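Side-chain contacts in UDP-N-acetylglucosamine 4,6-dehydratase (PDB 3PVZ), which probably acts as a lyase, a UDP-N-acetylglucosamine 4,6-dehydratase of the polysaccharide synthase family, and binds NAD in a Rossmann-type domain: residues H212-R217 with I224-D229; K276-L281 with W307-T312; M334-F337 with G341-K344. All coordinates share one frame; numbering follows the deposited sequence. Where two conformers were deposited one is given.

Interaction 1. Residues H212-R217 with I224-D229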
loop_
_atom_site.group_PDB
_atom_site.type_symbol
_atom_site.label_atom_id
_atom_site.label_comp_id
_atom_site.label_asym_id
_atom_site.label_seq_id
_atom_site.Cartn_x
_atom_site.Cartn_y
_atom_site.Cartn_z
ATOM N N HIS A 212 -5.284 -12.476 7.216
ATOM C CA HIS A 212 -4.506 -12.372 6.005
ATOM C C HIS A 212 -3.102 -12.900 6.303
ATOM O O HIS A 212 -2.493 -13.561 5.474
ATOM C CB HIS A 212 -4.458 -10.919 5.520
ATOM C CG HIS A 212 -3.456 -10.680 4.458
ATOM N ND1 HIS A 212 -3.734 -10.878 3.125
ATOM C CD2 HIS A 212 -2.160 -10.286 4.526
ATOM C CE1 HIS A 212 -2.656 -10.595 2.413
ATOM N NE2 HIS A 212 -1.687 -10.236 3.241
ATOM N N GLY A 213 -2.607 -12.578 7.488
ATOM C CA GLY A 213 -1.373 -13.167 7.979
ATOM C C GLY A 213 -1.349 -14.706 7.953
ATOM O O GLY A 213 -0.322 -15.296 7.610
ATOM N N PHE A 214 -2.473 -15.356 8.273
ATOM C CA PHE A 214 -2.493 -16.843 8.276
ATOM C C PHE A 214 -2.128 -17.364 6.907
ATOM O O PHE A 214 -1.299 -18.265 6.802
ATOM C CB PHE A 214 -3.834 -17.472 8.693
ATOM C CG PHE A 214 -4.321 -17.103 10.064
ATOM C CD1 PHE A 214 -3.492 -16.565 11.014
ATOM C CD2 PHE A 214 -5.642 -17.339 10.398
ATOM C CE1 PHE A 214 -3.982 -16.245 12.274
ATOM C CE2 PHE A 214 -6.136 -17.025 11.661
ATOM C CZ PHE A 214 -5.301 -16.469 12.591
ATOM N N ASN A 215 -2.686 -16.778 5.848
ATOM C CA ASN A 215 -2.331 -17.174 4.475
ATOM C C ASN A 215 -0.829 -17.068 4.237
ATOM O O ASN A 215 -0.197 -17.939 3.624
ATOM C CB ASN A 215 -3.035 -16.294 3.435
ATOM C CG ASN A 215 -4.519 -16.505 3.405
ATOM O OD1 ASN A 215 -4.987 -17.631 3.528
ATOM N ND2 ASN A 215 -5.280 -15.418 3.241
ATOM N N GLN A 216 -0.254 -15.962 4.694
ATOM C CA GLN A 216 1.151 -15.711 4.427
ATOM C C GLN A 216 1.981 -16.728 5.148
ATOM O O GLN A 216 2.873 -17.347 4.564
ATOM C CB GLN A 216 1.523 -14.287 4.842
ATOM C CG GLN A 216 0.799 -13.226 4.051
ATOM C CD GLN A 216 1.232 -13.187 2.597
ATOM O OE1 GLN A 216 0.484 -13.597 1.718
ATOM N NE2 GLN A 216 2.441 -12.692 2.339
ATOM N N ARG A 217 1.656 -16.941 6.422
ATOM C CA ARG A 217 2.349 -17.941 7.208
ATOM C C ARG A 217 2.280 -19.301 6.515
ATOM O O ARG A 217 3.296 -19.973 6.377
ATOM C CB ARG A 217 1.791 -18.039 8.639
ATOM C CG ARG A 217 1.811 -16.750 9.465
ATOM C CD ARG A 217 3.165 -16.285 9.918
ATOM N NE ARG A 217 4.053 -15.826 8.850
ATOM C CZ ARG A 217 3.885 -14.734 8.097
ATOM N NH1 ARG A 217 2.820 -13.934 8.209
ATOM N NH2 ARG A 217 4.805 -14.445 7.202
ATOM N N ILE A 224 1.755 -20.389 12.657
ATOM C CA ILE A 224 0.609 -19.523 12.848
ATOM C C ILE A 224 0.593 -19.043 14.287
ATOM O O ILE A 224 0.791 -19.849 15.235
ATOM C CB ILE A 224 -0.713 -20.262 12.577
ATOM C CG1 ILE A 224 -0.742 -20.826 11.139
ATOM C CG2 ILE A 224 -1.922 -19.352 12.887
ATOM C CD1 ILE A 224 -1.584 -20.110 10.221
ATOM N N VAL A 225 0.323 -17.751 14.450
ATOM C CA VAL A 225 0.310 -17.080 15.734
ATOM C C VAL A 225 -1.034 -16.370 15.863
ATOM O O VAL A 225 -1.463 -15.695 14.952
ATOM C CB VAL A 225 1.491 -16.069 15.811
ATOM C CG1 VAL A 225 1.320 -15.077 16.960
ATOM C CG2 VAL A 225 2.821 -16.803 15.951
ATOM N N ALA A 226 -1.736 -16.548 16.970
ATOM C CA ALA A 226 -3.084 -15.990 17.101
ATOM C C ALA A 226 -3.519 -15.924 18.544
ATOM O O ALA A 226 -3.377 -16.907 19.269
ATOM C CB ALA A 226 -4.056 -16.817 16.343
ATOM N N PRO A 227 -4.093 -14.774 18.962
ATOM C CA PRO A 227 -4.640 -14.682 20.295
ATOM C C PRO A 227 -5.761 -15.700 20.530
ATOM O O PRO A 227 -6.589 -15.911 19.644
ATOM C CB PRO A 227 -5.200 -13.255 20.370
ATOM C CG PRO A 227 -4.587 -12.498 19.237
ATOM C CD PRO A 227 -4.209 -13.508 18.205
ATOM N N ASN A 228 -5.783 -16.330 21.709
ATOM C CA ASN A 228 -6.884 -17.203 22.016
ATOM C C ASN A 228 -7.860 -16.519 22.919
ATOM O O ASN A 228 -8.877 -17.112 23.221
ATOM C CB ASN A 228 -6.451 -18.588 22.548
ATOM C CG ASN A 228 -5.606 -18.520 23.814
ATOM O OD1 ASN A 228 -5.510 -17.483 24.476
ATOM N ND2 ASN A 228 -5.001 -19.656 24.169
ATOM N N ASP A 229 -7.589 -15.262 23.290
ATOM C CA ASP A 229 -8.442 -14.533 24.259
ATOM C C ASP A 229 -9.105 -13.243 23.720
ATOM O O ASP A 229 -9.629 -12.431 24.476
ATOM C CB ASP A 229 -7.651 -14.230 25.540
ATOM C CG ASP A 229 -6.491 -13.264 25.304
ATOM O OD1 ASP A 229 -6.164 -12.960 24.115
ATOM O OD2 ASP A 229 -5.893 -12.822 26.317
#

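Interaction 2. Residues K276-L281 with W307-T312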
loop_
_atom_site.group_PDB
_atom_site.type_symbol
_atom_site.label_atom_id
_atom_site.label_comp_id
_atom_site.label_asym_id
_atom_site.label_seq_id
_atom_site.Cartn_x
_atom_site.Cartn_y
_atom_site.Cartn_z
ATOM N N LYS A 276 -9.895 -23.842 12.525
ATOM C CA LYS A 276 -10.833 -24.153 11.435
ATOM C C LYS A 276 -10.164 -24.095 10.076
ATOM O O LYS A 276 -10.458 -24.906 9.197
ATOM C CB LYS A 276 -12.019 -23.194 11.421
ATOM C CG LYS A 276 -13.096 -23.567 12.410
ATOM C CD LYS A 276 -13.964 -22.350 12.806
ATOM C CE LYS A 276 -14.631 -22.538 14.191
ATOM N NZ LYS A 276 -15.873 -23.376 14.162
ATOM N N TYR A 277 -9.288 -23.109 9.923
ATOM C CA TYR A 277 -8.662 -22.796 8.671
ATOM C C TYR A 277 -7.590 -23.837 8.309
ATOM O O TYR A 277 -7.514 -24.275 7.162
ATOM C CB TYR A 277 -8.097 -21.387 8.769
ATOM C CG TYR A 277 -7.272 -20.938 7.602
ATOM C CD1 TYR A 277 -7.794 -20.889 6.323
ATOM C CD2 TYR A 277 -5.969 -20.535 7.790
ATOM C CE1 TYR A 277 -7.036 -20.467 5.263
ATOM C CE2 TYR A 277 -5.211 -20.119 6.752
ATOM C CZ TYR A 277 -5.737 -20.082 5.493
ATOM O OH TYR A 277 -4.925 -19.657 4.489
ATOM N N LEU A 278 -6.800 -24.246 9.297
ATOM C CA LEU A 278 -5.832 -25.337 9.119
ATOM C C LEU A 278 -6.514 -26.660 8.789
ATOM O O LEU A 278 -6.029 -27.395 7.965
ATOM C CB LEU A 278 -4.975 -25.506 10.366
ATOM C CG LEU A 278 -3.983 -24.382 10.613
ATOM C CD1 LEU A 278 -3.338 -24.485 11.990
ATOM C CD2 LEU A 278 -2.938 -24.391 9.529
ATOM N N LYS A 279 -7.650 -26.957 9.412
ATOM C CA LYS A 279 -8.376 -28.202 9.110
ATOM C C LYS A 279 -8.951 -28.170 7.704
ATOM O O LYS A 279 -8.935 -29.177 7.005
ATOM C CB LYS A 279 -9.500 -28.447 10.107
ATOM C CG LYS A 279 -9.004 -28.595 11.526
ATOM C CD LYS A 279 -9.955 -29.443 12.342
ATOM C CE LYS A 279 -9.534 -29.536 13.797
ATOM N NZ LYS A 279 -10.714 -29.928 14.599
ATOM N N GLN A 280 -9.450 -27.007 7.290
ATOM C CA GLN A 280 -9.964 -26.846 5.927
ATOM C C GLN A 280 -8.823 -27.019 4.896
ATOM O O GLN A 280 -9.067 -27.442 3.779
ATOM C CB GLN A 280 -10.712 -25.501 5.763
ATOM C CG GLN A 280 -12.102 -25.622 5.100
ATOM C CD GLN A 280 -12.979 -24.357 5.235
ATOM O OE1 GLN A 280 -13.933 -24.322 6.030
ATOM N NE2 GLN A 280 -12.664 -23.323 4.445
ATOM N N LEU A 281 -7.585 -26.706 5.296
ATOM C CA LEU A 281 -6.371 -26.926 4.480
ATOM C C LEU A 281 -5.794 -28.351 4.624
ATOM O O LEU A 281 -4.827 -28.706 3.955
ATOM C CB LEU A 281 -5.278 -25.898 4.865
ATOM C CG LEU A 281 -5.144 -24.564 4.103
ATOM C CD1 LEU A 281 -6.423 -24.193 3.372
ATOM C CD2 LEU A 281 -4.698 -23.430 5.029
ATOM N N TRP A 307 0.541 -28.472 11.685
ATOM C CA TRP A 307 1.048 -27.084 11.597
ATOM C C TRP A 307 1.322 -26.516 12.989
ATOM O O TRP A 307 0.467 -26.585 13.855
ATOM C CB TRP A 307 0.087 -26.149 10.834
ATOM C CG TRP A 307 0.866 -25.027 10.173
ATOM C CD1 TRP A 307 1.273 -23.863 10.754
ATOM C CD2 TRP A 307 1.414 -25.025 8.852
ATOM N NE1 TRP A 307 2.026 -23.132 9.881
ATOM C CE2 TRP A 307 2.127 -23.817 8.698
ATOM C CE3 TRP A 307 1.359 -25.916 7.777
ATOM C CZ2 TRP A 307 2.776 -23.468 7.501
ATOM C CZ3 TRP A 307 2.010 -25.566 6.575
ATOM C CH2 TRP A 307 2.703 -24.344 6.453
ATOM N N PRO A 308 2.517 -25.965 13.223
ATOM C CA PRO A 308 2.782 -25.442 14.553
ATOM C C PRO A 308 1.998 -24.178 14.820
ATOM O O PRO A 308 1.982 -23.280 13.990
ATOM C CB PRO A 308 4.267 -25.120 14.514
ATOM C CG PRO A 308 4.553 -24.880 13.104
ATOM C CD PRO A 308 3.689 -25.836 12.352
ATOM N N CYS A 309 1.371 -24.121 15.977
ATOM C CA CYS A 309 0.575 -22.995 16.364
ATOM C C CYS A 309 1.005 -22.472 17.708
ATOM O O CYS A 309 1.385 -23.215 18.618
ATOM C CB CYS A 309 -0.899 -23.368 16.431
ATOM S SG CYS A 309 -1.611 -23.809 14.854
ATOM N N LEU A 310 0.907 -21.159 17.825
ATOM C CA LEU A 310 1.258 -20.472 19.030
ATOM C C LEU A 310 0.113 -19.573 19.398
ATOM O O LEU A 310 -0.039 -18.467 18.878
ATOM C CB LEU A 310 2.532 -19.690 18.806
ATOM C CG LEU A 310 3.194 -19.268 20.109
ATOM C CD1 LEU A 310 4.722 -19.565 20.098
ATOM C CD2 LEU A 310 2.882 -17.793 20.359
ATOM N N PHE A 311 -0.721 -20.075 20.284
ATOM C CA PHE A 311 -1.912 -19.358 20.668
ATOM C C PHE A 311 -1.656 -18.599 21.954
ATOM O O PHE A 311 -1.448 -19.168 22.994
ATOM C CB PHE A 311 -3.080 -20.311 20.735
ATOM C CG PHE A 311 -3.408 -20.962 19.404
ATOM C CD1 PHE A 311 -3.305 -20.253 18.209
ATOM C CD2 PHE A 311 -3.841 -22.272 19.343
ATOM C CE1 PHE A 311 -3.634 -20.847 16.987
ATOM C CE2 PHE A 311 -4.165 -22.865 18.131
ATOM C CZ PHE A 311 -4.068 -22.150 16.959
ATOM N N THR A 312 -1.662 -17.283 21.831
ATOM C CA THR A 312 -1.169 -16.380 22.853
ATOM C C THR A 312 -2.325 -15.789 23.637
ATOM O O THR A 312 -3.454 -15.855 23.207
ATOM C CB THR A 312 -0.338 -15.232 22.175
ATOM O OG1 THR A 312 0.780 -14.896 22.998
ATOM C CG2 THR A 312 -1.201 -13.972 21.892
#

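Interaction 3. Residues M334-F337 with G341-K344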
loop_
_atom_site.group_PDB
_atom_site.type_symbol
_atom_site.label_atom_id
_atom_site.label_comp_id
_atom_site.label_asym_id
_atom_site.label_seq_id
_atom_site.Cartn_x
_atom_site.Cartn_y
_atom_site.Cartn_z
HETATM N N MSE A 334 -34.024 0.963 13.033
HETATM C CA MSE A 334 -33.938 -0.490 12.865
HETATM C C MSE A 334 -35.097 -1.051 12.049
HETATM O O MSE A 334 -35.141 -2.261 11.784
HETATM C CB MSE A 334 -33.896 -1.202 14.227
HETATM C CG MSE A 334 -32.785 -0.726 15.164
HETATM SE SE MSE A 334 -30.996 -0.856 14.374
HETATM C CE MSE A 334 -30.469 -2.534 15.227
ATOM N N ALA A 335 -36.001 -0.161 11.629
ATOM C CA ALA A 335 -37.208 -0.525 10.860
ATOM C C ALA A 335 -37.018 -0.579 9.345
ATOM O O ALA A 335 -37.647 -1.392 8.680
ATOM C CB ALA A 335 -38.359 0.446 11.195
ATOM N N ARG A 336 -36.171 0.281 8.794
ATOM C CA ARG A 336 -36.054 0.410 7.334
ATOM C C ARG A 336 -35.553 -0.855 6.635
ATOM O O ARG A 336 -36.025 -1.210 5.568
ATOM C CB ARG A 336 -35.156 1.592 6.990
ATOM C CG ARG A 336 -34.979 1.784 5.518
ATOM C CD ARG A 336 -34.388 3.131 5.196
ATOM N NE ARG A 336 -34.342 3.322 3.754
ATOM C CZ ARG A 336 -33.550 4.162 3.107
ATOM N NH1 ARG A 336 -32.667 4.927 3.723
ATOM N NH2 ARG A 336 -33.649 4.228 1.817
ATOM N N PHE A 337 -34.582 -1.522 7.222
ATOM C CA PHE A 337 -34.042 -2.726 6.619
ATOM C C PHE A 337 -34.129 -3.884 7.612
ATOM O O PHE A 337 -34.115 -3.682 8.818
ATOM C CB PHE A 337 -32.589 -2.519 6.181
ATOM C CG PHE A 337 -32.416 -1.484 5.107
ATOM C CD1 PHE A 337 -32.865 -1.730 3.821
ATOM C CD2 PHE A 337 -31.796 -0.260 5.383
ATOM C CE1 PHE A 337 -32.719 -0.775 2.841
ATOM C CE2 PHE A 337 -31.615 0.688 4.394
ATOM C CZ PHE A 337 -32.073 0.435 3.124
ATOM N N GLY A 341 -28.744 -1.964 10.076
ATOM C CA GLY A 341 -29.162 -0.934 11.023
ATOM C C GLY A 341 -28.611 0.418 10.588
ATOM O O GLY A 341 -27.536 0.490 9.971
ATOM N N ILE A 342 -29.341 1.479 10.942
ATOM C CA ILE A 342 -28.955 2.834 10.639
ATOM C C ILE A 342 -28.862 3.660 11.934
ATOM O O ILE A 342 -29.813 3.724 12.738
ATOM C CB ILE A 342 -29.963 3.479 9.713
ATOM C CG1 ILE A 342 -30.219 2.602 8.498
ATOM C CG2 ILE A 342 -29.496 4.847 9.282
ATOM C CD1 ILE A 342 -31.117 3.259 7.466
ATOM N N ILE A 343 -27.707 4.278 12.137
ATOM C CA ILE A 343 -27.559 5.309 13.148
ATOM C C ILE A 343 -27.745 6.615 12.433
ATOM O O ILE A 343 -27.170 6.866 11.367
ATOM C CB ILE A 343 -26.185 5.336 13.821
ATOM C CG1 ILE A 343 -25.874 3.998 14.495
ATOM C CG2 ILE A 343 -26.105 6.475 14.892
ATOM C CD1 ILE A 343 -24.442 3.906 14.971
ATOM N N LYS A 344 -28.606 7.423 13.005
ATOM C CA LYS A 344 -28.830 8.762 12.535
ATOM C C LYS A 344 -27.782 9.609 13.211
ATOM O O LYS A 344 -27.995 10.047 14.317
ATOM C CB LYS A 344 -30.226 9.210 12.986
ATOM C CG LYS A 344 -31.339 8.334 12.403
ATOM C CD LYS A 344 -31.599 8.820 11.026
ATOM C CE LYS A 344 -31.966 7.760 10.098
ATOM N NZ LYS A 344 -32.074 8.400 8.742
#

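Interaction 1. Residues H212-R217 with I224-D229
Arg217 and Ile224 stand where helix 210-219 turns back into strand 224-227, with their CA atoms 6.1 Å apart. The short helix and strand segments run nearly antiparallel, at 159°, and their axes approach to 8.5 Å. This is a helix-turn-strand unit. Its strand is an edge of a small three-stranded parallel sheet, separate from the large sheet of the Rossmann-type domain, and is consistent with the smaller substrate-binding part of extended short-chain dehydrogenase/reductase enzymes.

On the helix, Phe214 makes most of the contact. Its CG is anti to the carbonyl carbon (chi1 -59°), which lays the ring along the strand. The side chain of Ile224 crosses it at about a right angle and touches it with two branches. Ile224 CG2 meets Phe214 CD1 at 3.7 Å, approaching the ring obliquely. Ile224 CD1 reaches back toward the helix and lies 3.8 Å from Phe214 CB. Further along, Phe214 CZ rests 4.0 Å from Ala226 CB. Between these two contacts the ring edge faces the backbone: Val225 O lies near the ring plane, 3.7 Å from Phe214 CE1. Ala274 and Tyr277 of helix 270-280 also pack on Phe214, so the ring is buried between helix 270-280 and strand 224-227.

Arg217 contributes its base and not its charge. Its chain bends away from the strand, and its guanidinium group serves other partners. NH2 bonds to Gln222 OE1 in the turn and forms a salt bridge with Glu75 of the second subunit. The unit therefore also takes part in the subunit interface. At the strand, the aliphatic root of the same residue makes a looser contact, Arg217 CB to Ile224 CD1 at 4.3 Å.

Interaction 2. Residues K276-L281 with W307-T312
Leu278 reaches strand 306-312 with both of its methyl groups. CD1 meets the sulfur of Cys309 tip to tip, with Leu278 CD1 only 3.4 Å from Cys309 SG. CD2 lies 3.7 Å from Trp307 CB, where the tryptophan leaves the backbone. The same methyl comes obliquely to the root of the indole, with Leu278 CD2 3.9 Å from Trp307 CG. The leucine and tryptophan side chains cross at about a right angle. With its CG anti to the backbone N (chi1 -152°), Trp307 carries its indole away from Leu278.

Trp307 and Cys309 are two residues apart on one strand, so both side chains point to the helix side of the sheet. This is alpha/beta packing: helix 270-280 covers a face of the small parallel sheet, whose central strand is 306-312.

A second shell surrounds the first. Trp307 NE1 bonds to Gln222 O, and Tyr283 meets the indole edge to face. Ile218 of helix 210-219 touches both Leu278 and Trp307. Within its own strand, Cys309 CB sits over one face of the Phe311 ring, 3.4 Å above the plane and offset toward the rim.

Interaction 3. Residues M334-F337 with G341-K344
Met334, a selenomethionine here, folds toward Gly341 through two bends in its chain, chi2 -56° and chi3 -99°. Its CB starts out pointing away from the strand, yet the bends bring Met334 SE to 3.8 Å from Gly341 CA. Arg336 starts toward the strand, and its CG is anti to the backbone N (chi1 180°). Its chain is extended from CG to NE and runs past Ile342.

The methyl tip of Ile342 is the meeting point of two side chains. Ile342 CD1 lies 4.0 Å from Arg336 CD. It also lies 4.0 Å from Phe337 CE2, at the ring edge and near its plane. Arg336 and Phe337 pack on each other as well. Arg336 CG sits 3.7 Å above one face of the Phe337 ring, offset toward the rim. The guanidinium end bonds through NH1 to Phe250 O.

The start of the loop is held by an Asx turn, in which Asp333 OD1 accepts from Ala335 N and also from Arg336 N. Lys260 NZ bonds to the carbonyls of both Met334 and Phe337. The loop joins strands 332-333 and 340-344, at one edge of the large mixed sheet. Strand 255-259 pairs with 340-344 on its other side, while helices 237-250 and 19-34 both pack against Phe337.

Interactions 1 and 2 are neighbours, with centres 8 Å apart. They share the small parallel sheet: strand 224-227 lies beside 306-312, and Asn228 N probably bonds to Thr312 O. Phe214 of one also packs on Tyr277 of the other. Both are buried apolar contacts between a helix and a strand; interaction 1 uses an aromatic ring, interaction 2 the two methyls of a leucine, a tryptophan CB and a sulfur. Interaction 1 also borders the second subunit, which does not touch the segments of interactions 2 and 3. Interaction 3 stands apart, its centre 34 and 38 Å from theirs. It joins a turn to an edge region of the large sheet and mixes buried Phe337 and Ile342 with exposed Arg336.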